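PDB 5Y02: hydroxynitrile lyase from Passiflora edulis, which probably acts as a lyase on cyanohydrins such as (R)-mandelonitrile, working as a homodimer whose chains each carry a stress-responsive A/B barrel domain. Local coordinates for residues I28-N33 / A88-P93; S67-H70 / D74-N77. All coordinates share one frame; numbering follows the deposited sequence.

Interaction 1. Residues I28-N33 / A88-P93; sequences IADYGN and AKEFFP. With MXN ((2R)-hydroxy(phenyl)ethanenitrile), chain M.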
loop_
_atom_site.group_PDB
_atom_site.type_symbol
_atom_site.label_atom_id
_atom_site.label_comp_id
_atom_site.label_asym_id
_atom_site.label_seq_id
_atom_site.Cartn_x
_atom_site.Cartn_y
_atom_site.Cartn_z
ATOM N N ILE A 28 1.336 -7.165 -15.606
ATOM C CA ILE A 28 1.507 -5.833 -15.054
ATOM C C ILE A 28 1.184 -4.773 -16.115
ATOM O O ILE A 28 0.548 -3.759 -15.792
ATOM C CB ILE A 28 2.914 -5.656 -14.454
ATOM C CG1 ILE A 28 3.041 -6.561 -13.206
ATOM C CG2 ILE A 28 3.158 -4.203 -14.061
ATOM C CD1 ILE A 28 4.465 -6.778 -12.735
ATOM N N ALA A 29 1.592 -5.010 -17.353
ATOM C CA ALA A 29 1.236 -4.096 -18.451
ATOM C C ALA A 29 -0.274 -4.045 -18.678
ATOM O O ALA A 29 -0.822 -2.965 -18.894
ATOM C CB ALA A 29 1.958 -4.466 -19.735
ATOM N N ASP A 30 -0.935 -5.203 -18.617
ATOM C CA ASP A 30 -2.391 -5.300 -18.753
ATOM C C ASP A 30 -3.092 -4.524 -17.639
ATOM O O ASP A 30 -4.099 -3.874 -17.865
ATOM C CB ASP A 30 -2.862 -6.775 -18.724
ATOM C CG ASP A 30 -2.436 -7.580 -19.959
ATOM O OD1 ASP A 30 -1.915 -7.007 -20.930
ATOM O OD2 ASP A 30 -2.630 -8.823 -19.960
ATOM N N TYR A 31 -2.545 -4.609 -16.429
ATOM C CA TYR A 31 -3.094 -3.899 -15.283
ATOM C C TYR A 31 -3.032 -2.379 -15.517
ATOM O O TYR A 31 -4.046 -1.706 -15.421
ATOM C CB TYR A 31 -2.303 -4.266 -14.032
ATOM C CG TYR A 31 -2.886 -3.901 -12.690
ATOM C CD1 TYR A 31 -4.052 -3.143 -12.542
ATOM C CD2 TYR A 31 -2.219 -4.297 -11.538
ATOM C CE1 TYR A 31 -4.527 -2.809 -11.284
ATOM C CE2 TYR A 31 -2.694 -3.969 -10.288
ATOM C CZ TYR A 31 -3.836 -3.227 -10.165
ATOM O OH TYR A 31 -4.304 -2.924 -8.903
ATOM N N GLY A 32 -1.857 -1.877 -15.846
ATOM C CA GLY A 32 -1.658 -0.438 -16.109
ATOM C C GLY A 32 -2.552 0.093 -17.225
ATOM O O GLY A 32 -3.105 1.185 -17.115
ATOM N N ASN A 33 -2.725 -0.710 -18.265
ATOM C CA ASN A 33 -3.571 -0.358 -19.413
ATOM C C ASN A 33 -5.073 -0.187 -19.088
ATOM O O ASN A 33 -5.812 0.477 -19.843
ATOM C CB ASN A 33 -3.381 -1.391 -20.517
ATOM C CG ASN A 33 -4.014 -0.965 -21.828
ATOM O OD1 ASN A 33 -3.787 0.145 -22.299
ATOM N ND2 ASN A 33 -4.842 -1.826 -22.394
ATOM N N ALA A 88 -9.290 -9.654 -14.222
ATOM C CA ALA A 88 -9.367 -10.473 -12.992
ATOM C C ALA A 88 -9.111 -11.953 -13.267
ATOM O O ALA A 88 -8.548 -12.648 -12.427
ATOM C CB ALA A 88 -10.721 -10.307 -12.310
ATOM N N LYS A 89 -9.541 -12.412 -14.440
ATOM C CA LYS A 89 -9.338 -13.808 -14.863
ATOM C C LYS A 89 -7.867 -14.180 -15.023
ATOM O O LYS A 89 -7.498 -15.335 -14.824
ATOM C CB LYS A 89 -10.069 -14.083 -16.180
ATOM C CG LYS A 89 -11.574 -14.065 -16.051
ATOM C CD LYS A 89 -12.235 -14.245 -17.409
ATOM C CE LYS A 89 -13.735 -14.101 -17.261
ATOM N NZ LYS A 89 -14.457 -14.524 -18.487
ATOM N N GLU A 90 -7.030 -13.212 -15.389
ATOM C CA GLU A 90 -5.604 -13.471 -15.428
ATOM C C GLU A 90 -4.892 -13.068 -14.152
ATOM O O GLU A 90 -3.970 -13.745 -13.756
ATOM C CB GLU A 90 -4.949 -12.908 -16.683
ATOM C CG GLU A 90 -4.749 -11.422 -16.768
ATOM C CD GLU A 90 -3.711 -11.023 -17.825
ATOM O OE1 GLU A 90 -3.296 -11.843 -18.679
ATOM O OE2 GLU A 90 -3.283 -9.874 -17.793
ATOM N N PHE A 91 -5.329 -11.994 -13.489
ATOM C CA PHE A 91 -4.586 -11.482 -12.344
ATOM C C PHE A 91 -4.686 -12.352 -11.086
ATOM O O PHE A 91 -3.666 -12.727 -10.534
ATOM C CB PHE A 91 -5.004 -10.057 -12.031
ATOM C CG PHE A 91 -4.184 -9.428 -10.952
ATOM C CD1 PHE A 91 -2.839 -9.155 -11.165
ATOM C CD2 PHE A 91 -4.753 -9.120 -9.717
ATOM C CE1 PHE A 91 -2.063 -8.579 -10.163
ATOM C CE2 PHE A 91 -3.992 -8.544 -8.716
ATOM C CZ PHE A 91 -2.654 -8.271 -8.939
ATOM N N PHE A 92 -5.900 -12.651 -10.628
ATOM C CA PHE A 92 -6.063 -13.362 -9.353
ATOM C C PHE A 92 -5.472 -14.776 -9.374
ATOM O O PHE A 92 -4.790 -15.156 -8.424
ATOM C CB PHE A 92 -7.531 -13.344 -8.873
ATOM C CG PHE A 92 -8.020 -11.956 -8.516
ATOM C CD1 PHE A 92 -7.354 -11.198 -7.563
ATOM C CD2 PHE A 92 -9.143 -11.415 -9.125
ATOM C CE1 PHE A 92 -7.768 -9.916 -7.247
ATOM C CE2 PHE A 92 -9.586 -10.139 -8.797
ATOM C CZ PHE A 92 -8.892 -9.382 -7.855
ATOM N N PRO A 93 -5.676 -15.535 -10.475
ATOM C CA PRO A 93 -5.034 -16.866 -10.541
ATOM C C PRO A 93 -3.505 -16.831 -10.619
ATOM O O PRO A 93 -2.845 -17.821 -10.240
ATOM C CB PRO A 93 -5.665 -17.503 -11.793
ATOM C CG PRO A 93 -6.977 -16.780 -11.936
ATOM C CD PRO A 93 -6.620 -15.350 -11.590
HETATM C C1 MXN M . -7.694 -5.406 -9.786
HETATM C C2 MXN M . -7.954 -6.762 -9.963
HETATM C C3 MXN M . -8.858 -7.193 -10.935
HETATM C C4 MXN M . -9.493 -6.254 -11.741
HETATM C C5 MXN M . -9.251 -4.900 -11.564
HETATM C C6 MXN M . -8.354 -4.467 -10.593
HETATM C C7 MXN M . -6.755 -5.005 -8.707
HETATM C C8 MXN M . -7.367 -5.481 -7.446
HETATM N N9 MXN M . -7.861 -5.858 -6.457
HETATM O O10 MXN M . -6.600 -3.573 -8.666
#

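Interaction 2. Residues S67-H70 / D74-N77; sequences STFH and DFLN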
loop_
_atom_site.group_PDB
_atom_site.type_symbol
_atom_site.label_atom_id
_atom_site.label_comp_id
_atom_site.label_asym_id
_atom_site.label_seq_id
_atom_site.Cartn_x
_atom_site.Cartn_y
_atom_site.Cartn_z
ATOM N N SER A 67 -3.507 2.934 -6.873
ATOM C CA SER A 67 -4.355 3.750 -7.761
ATOM C C SER A 67 -5.383 4.518 -6.947
ATOM O O SER A 67 -5.575 4.283 -5.737
ATOM C CB SER A 67 -5.000 2.899 -8.838
ATOM O OG SER A 67 -5.699 1.797 -8.311
ATOM N N THR A 68 -6.013 5.478 -7.604
ATOM C CA THR A 68 -6.909 6.387 -6.934
ATOM C C THR A 68 -8.224 6.410 -7.700
ATOM O O THR A 68 -8.211 6.434 -8.918
ATOM C CB THR A 68 -6.307 7.804 -6.880
ATOM O OG1 THR A 68 -5.094 7.796 -6.132
ATOM C CG2 THR A 68 -7.276 8.779 -6.224
ATOM N N PHE A 69 -9.338 6.397 -6.967
ATOM C CA PHE A 69 -10.675 6.528 -7.516
ATOM C C PHE A 69 -11.381 7.730 -6.903
ATOM O O PHE A 69 -11.190 8.036 -5.732
ATOM C CB PHE A 69 -11.467 5.252 -7.271
ATOM C CG PHE A 69 -10.883 4.080 -7.961
ATOM C CD1 PHE A 69 -9.814 3.379 -7.391
ATOM C CD2 PHE A 69 -11.358 3.686 -9.216
ATOM C CE1 PHE A 69 -9.238 2.305 -8.063
ATOM C CE2 PHE A 69 -10.783 2.618 -9.875
ATOM C CZ PHE A 69 -9.730 1.916 -9.295
ATOM N N HIS A 70 -12.210 8.394 -7.710
ATOM C CA HIS A 70 -12.951 9.600 -7.283
ATOM C C HIS A 70 -13.936 9.306 -6.132
ATOM O O HIS A 70 -14.166 10.150 -5.266
ATOM C CB HIS A 70 -13.677 10.200 -8.512
ATOM C CG HIS A 70 -14.561 11.370 -8.205
ATOM N ND1 HIS A 70 -14.068 12.585 -7.772
ATOM C CD2 HIS A 70 -15.907 11.523 -8.298
ATOM C CE1 HIS A 70 -15.071 13.427 -7.590
ATOM N NE2 HIS A 70 -16.196 12.809 -7.902
ATOM N N ASP A 74 -17.494 4.978 -8.112
ATOM C CA ASP A 74 -16.643 4.861 -9.287
ATOM C C ASP A 74 -15.767 3.609 -9.216
ATOM O O ASP A 74 -15.627 2.913 -10.213
ATOM C CB ASP A 74 -15.776 6.104 -9.473
ATOM C CG ASP A 74 -16.583 7.319 -9.914
ATOM O OD1 ASP A 74 -17.349 7.197 -10.880
ATOM O OD2 ASP A 74 -16.453 8.392 -9.286
ATOM N N PHE A 75 -15.230 3.302 -8.034
ATOM C CA PHE A 75 -14.472 2.062 -7.865
ATOM C C PHE A 75 -15.294 0.823 -8.223
ATOM O O PHE A 75 -14.836 -0.051 -8.965
ATOM C CB PHE A 75 -13.908 1.911 -6.440
ATOM C CG PHE A 75 -13.207 0.602 -6.241
ATOM C CD1 PHE A 75 -11.983 0.377 -6.840
ATOM C CD2 PHE A 75 -13.814 -0.429 -5.560
ATOM C CE1 PHE A 75 -11.323 -0.839 -6.695
ATOM C CE2 PHE A 75 -13.176 -1.657 -5.420
ATOM C CZ PHE A 75 -11.935 -1.862 -6.000
ATOM N N LEU A 76 -16.502 0.751 -7.690
ATOM C CA LEU A 76 -17.362 -0.396 -7.904
ATOM C C LEU A 76 -17.850 -0.508 -9.355
ATOM O O LEU A 76 -17.921 -1.609 -9.902
ATOM C CB LEU A 76 -18.518 -0.371 -6.909
ATOM C CG LEU A 76 -18.106 -0.628 -5.457
ATOM C CD1 LEU A 76 -19.246 -0.337 -4.494
ATOM C CD2 LEU A 76 -17.621 -2.064 -5.275
ATOM N N ASN A 77 -18.131 0.623 -9.994
ATOM C CA ASN A 77 -18.408 0.607 -11.452
ATOM C C ASN A 77 -17.204 0.061 -12.236
ATOM O O ASN A 77 -17.363 -0.790 -13.105
ATOM C CB ASN A 77 -18.786 2.004 -11.955
ATOM C CG ASN A 77 -20.171 2.436 -11.496
ATOM O OD1 ASN A 77 -21.067 1.606 -11.324
ATOM N ND2 ASN A 77 -20.352 3.738 -11.297
#

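Interaction 1. Residues I28-N33 / A88-P93
Tyr31 and Phe91 both set CG anti to the backbone N (chi1 -166° and -174°), which carries their rings into the gap between helices 21-37 and 82-91. There the edge of Tyr31 is turned toward the face of Phe91, with centroids 5.5 Å apart and planes at 50°, a tilted edge-to-face pair. Phe87 meets both rings, and flat aromatic side chains suit this buried seam, Tyr31 adding a polar end. Its hydroxyl reaches the mandelonitrile, with Tyr31 OH 2.4 Å from ligand O10, a very short hydrogen bond, and His9 also binds the ligand. The 88-93 segment supplies part of the apolar wall for the phenyl group, with Phe92 CZ 3.5 Å from ligand C2 and Ala88 CB 3.9 Å from ligand C3. On the partly exposed side, two acids cross at about a right angle, their carboxylate planes nearly parallel. Asp30 OD2 is 2.5 Å from Glu90 OE2, a distance at which one carboxyl group probably holds a proton, while Asp30 OD1 is hydrogen-bonded to Gln26. The two segments contribute Tyr31, Ala88, Phe91 and Phe92 to the mandelonitrile pocket, which strand residues such as His9 help to complete in this dimeric alpha/beta-barrel (Dabb) domain.

Interaction 2. Residues S67-H70 / D74-N77
Phe69 and Phe75 join the end of strand 63-69 to helix 72-79, a short strand-turn-helix connection within the dimeric alpha/beta-barrel (Dabb) fold. The contact between them is aromatic. Phe75 directs its edge at the face of Phe69 in a T-shaped stack, the planes 84° apart and the centroids separated by 5.0 Å. Its CD1 stands over the centre of the Phe69 ring, 3.6 Å from Phe69 CE1, while Phe75 CB lies near Phe69 CG. Phe75 reaches this position with CG anti to the backbone N (chi1 176°), which swings its ring out from the helix over the strand residue. Large flat side chains suit both places, since one ring can offer a broad face and the other a narrow edge between sheet and helix.

The aromatic contacts continue beyond the pair: Phe69 also meets Phe78, and Phe75 meets Phe79 and His9. Phe78, Phe79 and His9 all line the mandelonitrile pocket, whereas the side chain of Phe75 is about 6 Å from the bound ligand. Phe75 also packs on Glu55 of the second subunit. With an alanine at Phe69, the face beneath Phe75 CD1 would be gone, and the Phe75 ring would probably be left freer to turn, with a gap between strand and helix.

At the more exposed side, where His70 leaves the strand and Asp74 lies in the helix, a carboxylate lies against an imidazole without a hydrogen bond between them. Asp74 OD2 is hydrogen-bonded instead to the hydroxyl of Ser71, a bond that ties the carboxylate to the turn. The same oxygen approaches the imidazole at its edge, in the ring plane, and comes 3.3 Å from His70 CD2 and 3.4 Å from His70 CB.

In the fold
From the N terminus, the chain runs through strand 7-15 into helix 21-37, which carries the first half of interaction 1. It passes through strands 44-48 and 63-69, and at the end of the latter interaction 2 closes a tight loop, with three residues between its segments, into helix 72-79. Helix 82-91 follows and returns to helix 21-37, so interaction 1 closes a much longer loop with interaction 2 nested inside it. The centres of the two interactions are about 17 Å apart and their nearest atoms about 5 Å, so they do not touch. Interaction 1 thus joins two helices on one face of the antiparallel sheet, whereas interaction 2 ties a strand to the next helix.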